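Local coordinates for GH18329p (PDB 5YGB), which binds the N-terminal region of Piwi through its extended Tudor domain and probably recruits Piwi proteins to the piRNA biogenesis machinery in the nuage, at residues A[24-27]-A[28-31]; A[146-149]-A[150-153]; A[179-182]-A[183-186]; A[203-206]-A[207-211]. The protein carries 1 engineered substitution. All coordinates share one frame; numbering follows the deposited sequence. Where two conformers were deposited one is given.

Contact 1. Residues A[24-27]-A[28-31]; sequences GPQS and KKLA. Engineered in segment 28-31: Ala-31 (natural residue Asp).
The first turn of helix 25-41 is capped here, with Gly-24 at the N-cap and its carbonyl receiving Lys-28 N (O to N 3.0 Å). Lys-29 N to Pro-25 O, Leu-30 N to Gln-26 O and Ala-31 N to Ser-27 O continue the same ladder; Ala-31 is an engineered replacement of an aspartate. Having no side chain to cap with, Gly-24 instead gives its own N-H to Ser-27 OG, 3.0 Å from Gly-24 N and almost straight at 170°. This is one half of a capping box, and it depends on the Ser-27 hydroxyl sitting between its backbone N and carbonyl carbon (chi1 67°), which swings OG back toward the helix start. Both lysines fold back the same way, each bent at chi3. In the conformer given, Lys-28 lays CG beside Gly-24 O (3.5 Å). Lys-29 wraps the next carbonyl, with CG 3.3 Å and CE 3.4 Å from Pro-25 O, so methylenes line an oxygen already engaged by Lys-29 N. Around the turn, one conformer of Gln-26 lets OE1 take hydrogen bonds from Arg-120 and Gln-122, which links the helix start to the segment ahead of strand 124-128. Leu-30, the buried member, packs on Tyr-98 and Asp-97 of the loop between strands 89-95 and 101-104, while both lysines stay on the outer surface.

Contact 2. Residues A[146-149]-A[150-153]; sequences SIAK and FEEL
Side-chain packing is led by Lys-149 and Leu-153, one turn apart, whose side chains cross obliquely: Lys-149 CE lies 3.8 Å from Leu-153 CD2. The lysine starts with CG trans to the backbone N (chi1 -179°) and then bends at chi2 (61°), which carries its methylenes across the leucine branch while NZ goes on to a weak hydrogen bond with Gln-212. Ile-147 and Glu-151 instead run side by side, Ile-147 CG2 against Glu-151 CD at 4.1 Å, and Glu-151 CG rests 3.3 Å from Ile-147 O. An alanine in place of Glu-151 would remove this flat end and its methylene, and would probably open a gap beside Ile-147 CG2 and take a neighbour from Val-156.

In the sequence, helix 144-154 comes between strands 124-128 and 162-171, as the helix of an OB-fold does in the SN-like part of extended Tudor domains. Phe-150 is turned inward, meeting the ring of Phe-18 and resting on Val-12; Leu-153 joins it against helix 205-211.

The polar contacts are mainly backbone rungs: Phe-150 N to Ser-146 O at 3.0 Å, then Glu-151 N to Ile-147 O, Glu-152 N to Ala-148 O and Leu-153 N to Lys-149 O. Ser-146 OG bonds to the carbonyl of Phe-214. Lys-149 NZ and Glu-152 OE1, opposite in charge, stand 5.6 Å apart, too far for a salt bridge; any attraction is probably modest.

Contact 3. Residues A[179-182]-A[183-186]; sequences VSAA and AKEG
A type I beta turn runs from Ser-180 to Ala-183 in the long loop joining strands 162-171 and 188-195, and an ST turn is built into it. Ala-183 N closes the turn on Ser-180 O at 2.9 Å, approaching from above the carbonyl plane and not along a lone pair. Inside that loop Ser-180 OG accepts from Ala-182 N (3.0 Å, 161°); OG stands opposite its backbone N (chi1 174°), which directs the hydroxyl forward to the N-H two residues on. The same hydroxyl bonds to Glu-75, whose other carboxylate oxygen receives Ala-181 N, so one acid of strand 70-81 grips the start of the turn twice. An alanine at Ser-180 would probably leave Ala-182 N without its acceptor and one Glu-75 oxygen without its hydroxyl, so that the turn sits less firmly on that strand. Lys-184, bent at chi2, drapes its chain over the turn: CG lies 3.5 Å from Ala-181 O and CE 3.7 Å from Ala-181 CA. Water 2 spans the same corner, donating to Ala-181 O (2.7 Å) and accepting from Lys-184 N (3.0 Å). Val-179 O is met by water 1, which Lys-184 NZ reaches only weakly. With the alanines offering little beyond methyl groups, the turn appears to owe its shape mainly to backbone and serine bonds, with water bridging the lysine; Glu-75 links it to the Tudor sheet.

Contact 4. Residues A[203-206]-A[207-211]; sequences LNIA and DLMIT
Asn-204 caps the helix that follows it: OD1 accepts from Asp-207 N at 2.9 Å, with the donor nearly in line with the amide C=O. With CG tucked between the two backbone branches (chi1 63°), the amide turns over the first turn, where its plane lies 24° from the Asp-207 carboxylate. The return link, from Asn-204 N to the Asp-207 carboxylate, runs through water 3, in place of the direct bond of a capping box. Backbone rungs follow from Leu-208 N to Asn-204 O, Met-209 N to Ile-205 O and Ile-210 N to Ala-206 O. At the far end Asp-207 O is held twice by Thr-211, by N and by OG1 (OG1 to O 2.8 Å), which arrive from opposite faces of the carbonyl plane.

Outside this polar frame, Leu-203 lays its branch over the turn. Its CD2 meets Leu-208 CD2 at 4.1 Å, its side chain crosses that of Asp-207 at about a right angle, CG near Asp-207 CB, and its end faces that of Thr-211. In the conformer given, Met-209 passes CG 3.3 Å from Ile-205 O and 4.3 Å from Ile-205 CG2; both residues pack on helix 144-154. Ile-210 CG1 lies 3.2 Å from Ala-206 O, and Ile-210 and Ala-206 rest against Val-131. Leu-203 and Leu-208, one just before the N-cap and the other four residues after it, make a hydrophobic staple, the N'–N4 pairing known from capped helix starts, here opening helix 205-211 after strand 188-195.

Overall arrangement
Contacts 2 and 4 belong together: centres 11 Å apart, they touch where Leu-153 CD1 packs on Ile-205 CG2 and, in the conformer given, Met-209 on Phe-150, so helices 144-154 and 205-211 share a partly buried apolar interface beside the OB-like sheet. Contacts 1 and 3 are surface features, each at least about 14 Å from the others by nearest atoms. Contacts 1 and 4 both begin helices, yet contact 1 starts at a glycine and borrows a serine hydroxyl, whereas contact 4 uses an asparagine cap and a staple. Contact 2 is mid-helix, held by rungs and packing. Contact 3, without helix or strand, is a turn closed by backbone and serine bonds, with waters and a Tudor-sheet acid around it.

Contact 1. Residues A[24-27]-A[28-31]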
loop_
_atom_site.group_PDB
_atom_site.type_symbol
_atom_site.label_atom_id
_atom_site.label_comp_id
_atom_site.label_asym_id
_atom_site.label_seq_id
_atom_site.Cartn_x
_atom_site.Cartn_y
_atom_site.Cartn_z
ATOM N N GLY A 24 -5.972 15.027 -3.407
ATOM C CA GLY A 24 -6.030 16.435 -3.061
ATOM C C GLY A 24 -4.632 16.976 -2.879
ATOM O O GLY A 24 -3.693 16.490 -3.529
ATOM N N PRO A 25 -4.463 17.939 -1.969
ATOM C CA PRO A 25 -3.138 18.523 -1.765
ATOM C C PRO A 25 -2.130 17.459 -1.361
ATOM O O PRO A 25 -0.964 17.569 -1.710
ATOM C CB PRO A 25 -3.358 19.536 -0.637
ATOM C CG PRO A 25 -4.824 19.790 -0.624
ATOM C CD PRO A 25 -5.465 18.515 -1.054
ATOM N N GLN A 26 -2.604 16.417 -0.683
ATOM C CA GLN A 26 -1.703 15.362 -0.240
ATOM C C GLN A 26 -1.231 14.480 -1.377
ATOM O O GLN A 26 -0.062 14.064 -1.377
ATOM C CB GLN A 26 -2.370 14.497 0.817
ATOM C CG GLN A 26 -2.482 15.190 2.131
ATOM C CD GLN A 26 -2.957 14.256 3.196
ATOM O OE1 GLN A 26 -2.257 13.310 3.552
ATOM N NE2 GLN A 26 -4.146 14.516 3.730
ATOM N N SER A 27 -2.100 14.205 -2.338
ATOM C CA SER A 27 -1.698 13.383 -3.465
ATOM C C SER A 27 -0.781 14.187 -4.392
ATOM O O SER A 27 0.140 13.632 -4.988
ATOM C CB SER A 27 -2.915 12.809 -4.207
ATOM O OG SER A 27 -3.691 13.803 -4.869
ATOM N N LYS A 28 -1.011 15.491 -4.503
ATOM C CA LYS A 28 -0.116 16.339 -5.279
ATOM C C LYS A 28 1.262 16.378 -4.626
ATOM O O LYS A 28 2.290 16.281 -5.302
ATOM C CB LYS A 28 -0.697 17.749 -5.422
ATOM C CG LYS A 28 -1.962 17.798 -6.286
ATOM C CD LYS A 28 -2.404 19.225 -6.594
ATOM C CE LYS A 28 -2.866 19.968 -5.347
ATOM N NZ LYS A 28 -3.252 21.370 -5.684
ATOM N N LYS A 29 1.294 16.498 -3.301
ATOM C CA LYS A 29 2.558 16.496 -2.580
ATOM C C LYS A 29 3.261 15.149 -2.720
ATOM O O LYS A 29 4.482 15.101 -2.858
ATOM C CB LYS A 29 2.344 16.833 -1.095
ATOM C CG LYS A 29 2.124 18.316 -0.834
ATOM C CD LYS A 29 1.991 18.629 0.649
ATOM C CE LYS A 29 0.611 18.314 1.181
ATOM N NZ LYS A 29 0.574 18.362 2.671
ATOM N N LEU A 30 2.514 14.050 -2.680
ATOM C CA LEU A 30 3.133 12.738 -2.878
ATOM C C LEU A 30 3.782 12.630 -4.258
ATOM O O LEU A 30 4.925 12.175 -4.368
ATOM C CB LEU A 30 2.117 11.606 -2.692
ATOM C CG LEU A 30 2.665 10.200 -2.959
ATOM C CD1 LEU A 30 3.837 9.856 -2.049
ATOM C CD2 LEU A 30 1.541 9.180 -2.806
ATOM N N ALA A 31 3.078 13.044 -5.311
ATOM C CA ALA A 31 3.638 12.964 -6.657
ATOM C C ALA A 31 4.900 13.811 -6.776
ATOM O O ALA A 31 5.897 13.383 -7.382
ATOM C CB ALA A 31 2.603 13.397 -7.684
#

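Contact 2. Residues A[146-149]-A[150-153]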
loop_
_atom_site.group_PDB
_atom_site.type_symbol
_atom_site.label_atom_id
_atom_site.label_comp_id
_atom_site.label_asym_id
_atom_site.label_seq_id
_atom_site.Cartn_x
_atom_site.Cartn_y
_atom_site.Cartn_z
ATOM N N SER A 146 -12.200 -13.149 -8.237
ATOM C CA SER A 146 -12.776 -12.084 -7.413
ATOM C C SER A 146 -11.751 -10.983 -7.187
ATOM O O SER A 146 -12.080 -9.793 -7.235
ATOM C CB SER A 146 -13.262 -12.620 -6.069
ATOM O OG SER A 146 -14.400 -13.455 -6.232
ATOM N N ILE A 147 -10.511 -11.378 -6.921
ATOM C CA ILE A 147 -9.435 -10.414 -6.750
ATOM C C ILE A 147 -9.251 -9.622 -8.038
ATOM O O ILE A 147 -9.142 -8.396 -7.999
ATOM C CB ILE A 147 -8.121 -11.111 -6.346
ATOM C CG1 ILE A 147 -8.300 -11.837 -5.011
ATOM C CG2 ILE A 147 -6.988 -10.097 -6.259
ATOM C CD1 ILE A 147 -7.121 -12.702 -4.612
ATOM N N ALA A 148 -9.245 -10.312 -9.174
ATOM C CA ALA A 148 -9.104 -9.652 -10.469
ATOM C C ALA A 148 -10.241 -8.670 -10.740
ATOM O O ALA A 148 -10.005 -7.553 -11.209
ATOM C CB ALA A 148 -9.022 -10.696 -11.585
ATOM N N LYS A 149 -11.471 -9.071 -10.439
ATOM C CA LYS A 149 -12.605 -8.186 -10.659
ATOM C C LYS A 149 -12.469 -6.926 -9.803
ATOM O O LYS A 149 -12.746 -5.824 -10.272
ATOM C CB LYS A 149 -13.924 -8.901 -10.353
ATOM C CG LYS A 149 -15.160 -8.044 -10.578
ATOM C CD LYS A 149 -15.288 -7.606 -12.025
ATOM C CE LYS A 149 -16.583 -6.840 -12.259
ATOM N NZ LYS A 149 -16.834 -6.578 -13.707
ATOM N N PHE A 150 -12.035 -7.093 -8.560
ATOM C CA PHE A 150 -11.852 -5.943 -7.685
ATOM C C PHE A 150 -10.726 -5.026 -8.200
ATOM O O PHE A 150 -10.846 -3.799 -8.168
ATOM C CB PHE A 150 -11.575 -6.408 -6.249
ATOM C CG PHE A 150 -11.473 -5.288 -5.259
ATOM C CD1 PHE A 150 -12.605 -4.584 -4.874
ATOM C CD2 PHE A 150 -10.246 -4.924 -4.729
ATOM C CE1 PHE A 150 -12.522 -3.539 -3.952
ATOM C CE2 PHE A 150 -10.149 -3.869 -3.815
ATOM C CZ PHE A 150 -11.294 -3.179 -3.423
ATOM N N GLU A 151 -9.635 -5.613 -8.677
ATOM C CA GLU A 151 -8.567 -4.829 -9.291
ATOM C C GLU A 151 -9.081 -4.048 -10.495
ATOM O O GLU A 151 -8.708 -2.891 -10.689
ATOM C CB GLU A 151 -7.408 -5.738 -9.705
ATOM C CG GLU A 151 -6.640 -6.287 -8.508
ATOM C CD GLU A 151 -5.597 -7.319 -8.884
ATOM O OE1 GLU A 151 -5.821 -8.068 -9.857
ATOM O OE2 GLU A 151 -4.558 -7.383 -8.198
ATOM N N GLU A 152 -9.932 -4.681 -11.300
ATOM C CA GLU A 152 -10.523 -4.030 -12.469
ATOM C C GLU A 152 -11.446 -2.877 -12.094
ATOM O O GLU A 152 -11.358 -1.788 -12.673
ATOM C CB GLU A 152 -11.307 -5.050 -13.302
ATOM C CG GLU A 152 -10.455 -6.118 -13.974
ATOM C CD GLU A 152 -11.293 -7.131 -14.741
ATOM O OE1 GLU A 152 -11.547 -8.233 -14.203
ATOM O OE2 GLU A 152 -11.702 -6.824 -15.881
ATOM N N LEU A 153 -12.346 -3.111 -11.144
ATOM C CA LEU A 153 -13.309 -2.085 -10.766
ATOM C C LEU A 153 -12.623 -0.883 -10.110
ATOM O O LEU A 153 -13.060 0.262 -10.263
ATOM C CB LEU A 153 -14.361 -2.660 -9.821
ATOM C CG LEU A 153 -15.295 -3.710 -10.437
ATOM C CD1 LEU A 153 -16.219 -4.304 -9.376
ATOM C CD2 LEU A 153 -16.098 -3.112 -11.589
#

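Contact 3. Residues A[179-182]-A[183-186]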
loop_
_atom_site.group_PDB
_atom_site.type_symbol
_atom_site.label_atom_id
_atom_site.label_comp_id
_atom_site.label_asym_id
_atom_site.label_seq_id
_atom_site.Cartn_x
_atom_site.Cartn_y
_atom_site.Cartn_z
ATOM N N VAL A 179 4.450 -7.375 8.995
ATOM C CA VAL A 179 3.622 -6.248 8.578
ATOM C C VAL A 179 4.122 -4.959 9.215
ATOM O O VAL A 179 5.015 -4.981 10.056
ATOM C CB VAL A 179 2.141 -6.457 8.955
ATOM C CG1 VAL A 179 1.522 -7.562 8.101
ATOM C CG2 VAL A 179 2.014 -6.765 10.435
ATOM N N SER A 180 3.534 -3.843 8.807
ATOM C CA SER A 180 3.894 -2.538 9.342
ATOM C C SER A 180 3.727 -2.442 10.863
ATOM O O SER A 180 2.855 -3.099 11.453
ATOM C CB SER A 180 3.045 -1.459 8.675
ATOM O OG SER A 180 3.288 -0.208 9.282
ATOM N N ALA A 181 4.540 -1.604 11.494
ATOM C CA ALA A 181 4.379 -1.348 12.921
ATOM C C ALA A 181 3.038 -0.667 13.187
ATOM O O ALA A 181 2.527 -0.707 14.303
ATOM C CB ALA A 181 5.519 -0.499 13.448
ATOM N N ALA A 182 2.469 -0.047 12.162
ATOM C CA ALA A 182 1.179 0.609 12.312
ATOM C C ALA A 182 0.026 -0.379 12.155
ATOM O O ALA A 182 -1.136 -0.008 12.319
ATOM C CB ALA A 182 1.041 1.743 11.310
ATOM N N ALA A 183 0.339 -1.637 11.851
ATOM C CA ALA A 183 -0.699 -2.623 11.554
ATOM C C ALA A 183 -0.663 -3.845 12.472
ATOM O O ALA A 183 -0.793 -4.976 12.008
ATOM C CB ALA A 183 -0.587 -3.065 10.098
ATOM N N LYS A 184 -0.506 -3.618 13.771
ATOM C CA LYS A 184 -0.433 -4.717 14.729
ATOM C C LYS A 184 -1.809 -5.285 15.067
ATOM O O LYS A 184 -2.837 -4.661 14.799
ATOM C CB LYS A 184 0.262 -4.260 16.012
ATOM C CG LYS A 184 1.671 -3.732 15.805
ATOM C CD LYS A 184 2.586 -4.797 15.221
ATOM C CE LYS A 184 4.010 -4.276 15.088
ATOM N NZ LYS A 184 4.939 -5.278 14.494
ATOM N N GLU A 185 -1.813 -6.478 15.656
ATOM C CA GLU A 185 -3.036 -7.118 16.123
ATOM C C GLU A 185 -3.775 -6.213 17.105
ATOM O O GLU A 185 -3.161 -5.628 17.999
ATOM C CB GLU A 185 -2.710 -8.465 16.776
ATOM C CG GLU A 185 -3.843 -9.082 17.577
ATOM C CD GLU A 185 -3.385 -10.281 18.388
ATOM O OE1 GLU A 185 -2.230 -10.721 18.196
ATOM O OE2 GLU A 185 -4.179 -10.781 19.216
ATOM N N GLY A 186 -5.087 -6.083 16.925
ATOM C CA GLY A 186 -5.899 -5.295 17.835
ATOM C C GLY A 186 -6.195 -3.885 17.358
ATOM O O GLY A 186 -7.105 -3.229 17.868
HETATM O O HOH W 1 6.967 -4.451 11.782
HETATM O O HOH W 2 -0.010 -1.063 15.292
#

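Contact 4. Residues A[203-206]-A[207-211]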
loop_
_atom_site.group_PDB
_atom_site.type_symbol
_atom_site.label_atom_id
_atom_site.label_comp_id
_atom_site.label_asym_id
_atom_site.label_seq_id
_atom_site.Cartn_x
_atom_site.Cartn_y
_atom_site.Cartn_z
ATOM N N LEU A 203 -24.820 1.675 -8.335
ATOM C CA LEU A 203 -24.385 0.659 -7.381
ATOM C C LEU A 203 -22.944 0.894 -6.978
ATOM O O LEU A 203 -22.118 1.287 -7.808
ATOM C CB LEU A 203 -24.517 -0.742 -7.983
ATOM C CG LEU A 203 -25.842 -1.512 -7.888
ATOM C CD1 LEU A 203 -27.018 -0.702 -8.400
ATOM C CD2 LEU A 203 -25.710 -2.822 -8.660
ATOM N N ASN A 204 -22.630 0.637 -5.719
ATOM C CA ASN A 204 -21.242 0.723 -5.288
ATOM C C ASN A 204 -20.513 -0.583 -5.613
ATOM O O ASN A 204 -21.125 -1.535 -6.106
ATOM C CB ASN A 204 -21.152 1.083 -3.798
ATOM C CG ASN A 204 -21.755 0.032 -2.887
ATOM O OD1 ASN A 204 -21.598 -1.167 -3.099
ATOM N ND2 ASN A 204 -22.446 0.486 -1.848
ATOM N N ILE A 205 -19.212 -0.627 -5.354
ATOM C CA ILE A 205 -18.394 -1.733 -5.829
ATOM C C ILE A 205 -18.749 -3.051 -5.114
ATOM O O ILE A 205 -18.766 -4.102 -5.743
ATOM C CB ILE A 205 -16.888 -1.381 -5.688
ATOM C CG1 ILE A 205 -16.523 -0.374 -6.786
ATOM C CG2 ILE A 205 -16.011 -2.626 -5.792
ATOM C CD1 ILE A 205 -15.073 0.063 -6.801
ATOM N N ALA A 206 -19.077 -2.994 -3.825
ATOM C CA ALA A 206 -19.554 -4.175 -3.105
ATOM C C ALA A 206 -20.797 -4.753 -3.776
ATOM O O ALA A 206 -20.905 -5.968 -3.973
ATOM C CB ALA A 206 -19.858 -3.833 -1.657
ATOM N N ASP A 207 -21.741 -3.886 -4.131
ATOM C CA ASP A 207 -22.981 -4.366 -4.724
ATOM C C ASP A 207 -22.753 -4.878 -6.142
ATOM O O ASP A 207 -23.411 -5.838 -6.561
ATOM C CB ASP A 207 -24.048 -3.272 -4.694
ATOM C CG ASP A 207 -24.627 -3.073 -3.300
ATOM O OD1 ASP A 207 -24.542 -4.014 -2.485
ATOM O OD2 ASP A 207 -25.155 -1.980 -3.014
ATOM N N LEU A 208 -21.831 -4.267 -6.879
ATOM C CA LEU A 208 -21.455 -4.798 -8.186
ATOM C C LEU A 208 -20.844 -6.198 -8.055
ATOM O O LEU A 208 -21.187 -7.103 -8.818
ATOM C CB LEU A 208 -20.482 -3.857 -8.891
ATOM C CG LEU A 208 -21.085 -2.556 -9.404
ATOM C CD1 LEU A 208 -19.984 -1.616 -9.872
ATOM C CD2 LEU A 208 -22.068 -2.833 -10.540
ATOM N N MET A 209 -19.959 -6.388 -7.084
ATOM C CA MET A 209 -19.343 -7.697 -6.918
ATOM C C MET A 209 -20.355 -8.759 -6.494
ATOM O O MET A 209 -20.310 -9.873 -7.000
ATOM C CB MET A 209 -18.195 -7.626 -5.920
ATOM C CG MET A 209 -17.025 -6.798 -6.429
ATOM S SD MET A 209 -15.561 -6.945 -5.398
ATOM C CE MET A 209 -15.123 -8.674 -5.621
ATOM N N ILE A 210 -21.281 -8.409 -5.604
ATOM C CA ILE A 210 -22.295 -9.353 -5.151
ATOM C C ILE A 210 -23.258 -9.700 -6.282
ATOM O O ILE A 210 -23.506 -10.876 -6.547
ATOM C CB ILE A 210 -23.086 -8.791 -3.947
ATOM C CG1 ILE A 210 -22.166 -8.690 -2.730
ATOM C CG2 ILE A 210 -24.269 -9.694 -3.618
ATOM C CD1 ILE A 210 -22.758 -7.897 -1.559
ATOM N N THR A 211 -23.798 -8.694 -6.961
ATOM C CA THR A 211 -24.813 -8.960 -7.983
ATOM C C THR A 211 -24.241 -9.679 -9.200
ATOM O O THR A 211 -24.990 -10.279 -9.966
ATOM C CB THR A 211 -25.508 -7.674 -8.473
ATOM O OG1 THR A 211 -24.531 -6.734 -8.945
ATOM C CG2 THR A 211 -26.331 -7.042 -7.358
HETATM O O HOH W 3 -24.990 0.281 -4.145
#